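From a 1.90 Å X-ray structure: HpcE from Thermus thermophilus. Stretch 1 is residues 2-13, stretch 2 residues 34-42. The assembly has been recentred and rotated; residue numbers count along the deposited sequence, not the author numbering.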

# COMPACT_ATOMS: atom_id res chain seq x y z
N LYS B 2 18.53 0.75 16.58
CA LYS B 2 17.46 -0.25 16.65
C LYS B 2 16.12 0.43 16.39
O LYS B 2 15.56 1.09 17.27
CB LYS B 2 17.45 -0.93 18.02
CG LYS B 2 18.67 -1.81 18.29
CD LYS B 2 18.63 -2.38 19.70
CE LYS B 2 19.81 -3.31 19.95
NZ LYS B 2 21.12 -2.63 19.77
N LEU B 3 15.63 0.30 15.16
CA LEU B 3 14.36 0.90 14.78
C LEU B 3 13.22 0.03 15.30
O LEU B 3 13.32 -1.19 15.34
CB LEU B 3 14.29 1.04 13.26
CG LEU B 3 15.48 1.79 12.64
CD1 LEU B 3 15.29 1.94 11.14
CD2 LEU B 3 15.61 3.15 13.31
N ALA B 4 12.13 0.68 15.70
CA ALA B 4 10.97 -0.03 16.22
C ALA B 4 9.68 0.72 15.89
O ALA B 4 9.70 1.92 15.61
CB ALA B 4 11.10 -0.20 17.72
N ARG B 5 8.57 -0.01 15.91
CA ARG B 5 7.26 0.58 15.66
C ARG B 5 6.37 0.15 16.82
O ARG B 5 6.43 -0.99 17.27
CB ARG B 5 6.68 0.08 14.33
CG ARG B 5 7.39 0.66 13.12
CD ARG B 5 6.85 0.11 11.80
NE ARG B 5 5.45 0.45 11.53
CZ ARG B 5 4.42 -0.38 11.69
NH1 ARG B 5 4.62 -1.62 12.12
NH2 ARG B 5 3.20 0.02 11.38
N PHE B 6 5.57 1.08 17.32
CA PHE B 6 4.70 0.77 18.44
C PHE B 6 3.42 1.59 18.41
O PHE B 6 3.36 2.63 17.75
CB PHE B 6 5.44 0.98 19.76
CG PHE B 6 5.97 2.37 19.95
CD1 PHE B 6 5.22 3.34 20.61
CD2 PHE B 6 7.23 2.72 19.45
CE1 PHE B 6 5.70 4.64 20.77
CE2 PHE B 6 7.72 4.02 19.61
CZ PHE B 6 6.96 4.98 20.27
N LEU B 7 2.41 1.12 19.11
CA LEU B 7 1.12 1.80 19.16
C LEU B 7 0.93 2.39 20.56
O LEU B 7 1.13 1.72 21.56
CB LEU B 7 0.01 0.79 18.84
CG LEU B 7 -1.42 1.29 18.60
CD1 LEU B 7 -1.45 2.27 17.44
CD2 LEU B 7 -2.31 0.09 18.31
N ALA B 8 0.56 3.66 20.61
CA ALA B 8 0.35 4.34 21.88
C ALA B 8 -0.72 5.42 21.75
O ALA B 8 -0.63 6.29 20.88
CB ALA B 8 1.66 4.95 22.38
N LYS B 9 -1.73 5.34 22.60
CA LYS B 9 -2.82 6.32 22.61
C LYS B 9 -3.46 6.53 21.25
O LYS B 9 -3.81 7.66 20.88
CB LYS B 9 -2.32 7.65 23.17
CG LYS B 9 -1.87 7.55 24.62
CD LYS B 9 -1.37 8.88 25.14
CE LYS B 9 -0.89 8.76 26.58
NZ LYS B 9 -0.38 10.06 27.08
N GLY B 10 -3.62 5.45 20.49
CA GLY B 10 -4.23 5.53 19.18
C GLY B 10 -3.31 5.90 18.04
O GLY B 10 -3.73 5.92 16.88
N ARG B 11 -2.04 6.18 18.34
CA ARG B 11 -1.09 6.56 17.30
C ARG B 11 -0.02 5.52 17.03
O ARG B 11 0.54 4.93 17.95
CB ARG B 11 -0.40 7.88 17.67
CG ARG B 11 -1.33 9.03 18.05
CD ARG B 11 -0.55 10.33 18.16
NE ARG B 11 -0.06 10.77 16.85
CZ ARG B 11 0.87 11.69 16.66
NH1 ARG B 11 1.43 12.30 17.70
NH2 ARG B 11 1.24 12.02 15.43
N VAL B 12 0.27 5.31 15.75
CA VAL B 12 1.32 4.38 15.35
C VAL B 12 2.58 5.22 15.28
O VAL B 12 2.62 6.24 14.58
CB VAL B 12 1.05 3.75 13.97
CG1 VAL B 12 2.27 2.96 13.51
CG2 VAL B 12 -0.17 2.85 14.02
N HIS B 13 3.61 4.82 16.02
CA HIS B 13 4.86 5.56 16.04
C HIS B 13 6.02 4.76 15.47
O HIS B 13 6.13 3.56 15.70
CB HIS B 13 5.24 5.96 17.47
CG HIS B 13 4.41 7.06 18.05
ND1 HIS B 13 4.41 8.34 17.54
CD2 HIS B 13 3.57 7.07 19.11
CE1 HIS B 13 3.61 9.10 18.27
NE2 HIS B 13 3.09 8.35 19.23
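Stretch 2 (34-42) DVTWLLPFT

How does stretch 2 lie on stretch 1? It runs antiparallel along one edge of the strand 2-8, so that V35 comes beside A8, T36 beside L7, W37 beside F6 and P40 beside A4, with CA to CA distances of 5.2, 5.0, 4.5 and 4.5 Å. L7 and T36 form the hydrogen-bonded pair: L7 N donates to T36 O at 2.8 Å, and T36 N returns the bond to L7 O at 3.0 Å. F6 and W37 make the neighbouring non-hydrogen-bonded pair, and beyond it L38 N donates to R5 O at 3.0 Å. The other edge of the strand is occupied by its own hairpin partner: a type I' turn from A8 to R11 brings residues 11-13 back, and H13 N reaches F6 O at 2.8 Å. G10, at phi 85° and psi -3°, adopts an angle at which a CB would be jammed against the carbonyl O of K9.

What happens past L38, where the ladder does not continue? The psi of L38 is near 180°, and P40 follows at phi -63° and psi -15°; proline has no amide hydrogen to offer a partner strand. A water sits between R5 N and L38 O, which do not bond to each other directly; it accepts from R5 N at 2.8 Å and lies 2.9 Å from L38 O, well placed to donate to it. P40 points away overall, yet its CB still lies 3.9 Å from L3 O.

Why does R5 take the conformation it does? Its chi angles run m, t, p, with chi4 at -102°; CA-to-CB already points toward stretch 2, and the p turn at chi3 helps set the course of the chain's far end. There NH1 donates to L39 O at 2.7 Å, a short bond to a carbonyl near the guanidinium plane. Along the way CD passes 3.3 Å from P40 O. L38 CD1 lies over one face of the guanidinium, and NH1 is 3.8 Å from L38 CB. R5 thus holds the bent part of stretch 2 by its side chain, where the regular backbone pairing has given out.

How do the apolar side chains sort themselves on the two faces? F6 and W37 share one face of the sheet, L7 and T36 the other. F6 is p at chi1, with chi2 at 92°, and its CD1 meets V35 CG1 at 3.7 Å in an oblique approach. The same methyl, V35 CG1, lies 3.9 Å from A8 CB, so the valine, m at chi1, touches both residues. W37, m with chi2 at 87°, carries its indole alongside the strand to A4, where CZ3 comes 4.1 Å from CB; the approach is again oblique. On the L7 and T36 side, L38 is extended as m, t and points toward stretch 1. Its CD1 lies 4.3 Å from L7 CB and 4.0 Å from V12 CG1, reaching across the strand to the hairpin's second arm. L7 itself is t, p, with its CB 4.1 Å from T36 CB.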

# COMPACT_ATOMS: atom_id res chain seq x y z
N ASP B 34 4.17 0.67 28.53
CA ASP B 34 3.03 1.54 28.27
C ASP B 34 2.58 1.53 26.82
O ASP B 34 1.59 2.18 26.47
CB ASP B 34 3.36 2.98 28.68
CG ASP B 34 3.73 3.11 30.14
OD1 ASP B 34 3.12 2.42 30.98
OD2 ASP B 34 4.64 3.92 30.45
N VAL B 35 3.29 0.80 25.97
CA VAL B 35 2.94 0.76 24.55
C VAL B 35 2.69 -0.66 24.04
O VAL B 35 2.97 -1.64 24.71
CB VAL B 35 4.05 1.39 23.69
CG1 VAL B 35 4.36 2.80 24.18
CG2 VAL B 35 5.31 0.54 23.74
N THR B 36 2.15 -0.74 22.83
CA THR B 36 1.90 -2.04 22.21
C THR B 36 2.89 -2.18 21.07
O THR B 36 2.88 -1.40 20.13
CB THR B 36 0.47 -2.12 21.65
OG1 THR B 36 -0.47 -1.95 22.72
CG2 THR B 36 0.24 -3.48 21.00
N TRP B 37 3.77 -3.18 21.17
CA TRP B 37 4.77 -3.41 20.14
C TRP B 37 4.12 -3.86 18.84
O TRP B 37 3.12 -4.57 18.84
CB TRP B 37 5.77 -4.48 20.57
CG TRP B 37 6.66 -4.09 21.70
CD1 TRP B 37 6.39 -4.21 23.04
CD2 TRP B 37 7.97 -3.53 21.60
NE1 TRP B 37 7.47 -3.76 23.77
CE2 TRP B 37 8.45 -3.34 22.91
CE3 TRP B 37 8.80 -3.18 20.52
CZ2 TRP B 37 9.71 -2.80 23.18
CZ3 TRP B 37 10.06 -2.64 20.79
CH2 TRP B 37 10.50 -2.46 22.11
N LEU B 38 4.71 -3.43 17.73
CA LEU B 38 4.23 -3.80 16.40
C LEU B 38 5.44 -4.35 15.66
O LEU B 38 6.54 -4.42 16.23
CB LEU B 38 3.70 -2.57 15.66
CG LEU B 38 2.56 -1.78 16.31
CD1 LEU B 38 2.28 -0.53 15.49
CD2 LEU B 38 1.31 -2.64 16.41
N LEU B 39 5.25 -4.75 14.41
CA LEU B 39 6.36 -5.24 13.61
C LEU B 39 7.24 -4.00 13.37
O LEU B 39 6.72 -2.90 13.17
CB LEU B 39 5.85 -5.80 12.28
CG LEU B 39 4.96 -7.03 12.35
CD1 LEU B 39 4.37 -7.33 10.97
CD2 LEU B 39 5.77 -8.22 12.86
N PRO B 40 8.57 -4.17 13.39
CA PRO B 40 9.47 -3.03 13.17
C PRO B 40 9.36 -2.39 11.79
O PRO B 40 9.85 -1.29 11.57
CB PRO B 40 10.85 -3.62 13.45
CG PRO B 40 10.68 -5.08 13.14
CD PRO B 40 9.33 -5.38 13.75
N PHE B 41 8.72 -3.09 10.86
CA PHE B 41 8.53 -2.59 9.50
C PHE B 41 7.50 -3.49 8.85
O PHE B 41 7.09 -4.50 9.43
CB PHE B 41 9.86 -2.62 8.73
CG PHE B 41 10.42 -4.00 8.52
CD1 PHE B 41 10.10 -4.73 7.38
CD2 PHE B 41 11.23 -4.59 9.49
CE1 PHE B 41 10.58 -6.04 7.20
CE2 PHE B 41 11.71 -5.90 9.32
CZ PHE B 41 11.38 -6.62 8.18
N THR B 42 7.05 -3.14 7.65
CA THR B 42 6.08 -3.96 6.95
C THR B 42 6.81 -4.80 5.91
O THR B 42 7.27 -4.29 4.89
CB THR B 42 5.00 -3.09 6.26
OG1 THR B 42 4.33 -2.31 7.25
CG2 THR B 42 3.98 -3.97 5.54
O HOH W 1 8.88 -2.71 16.47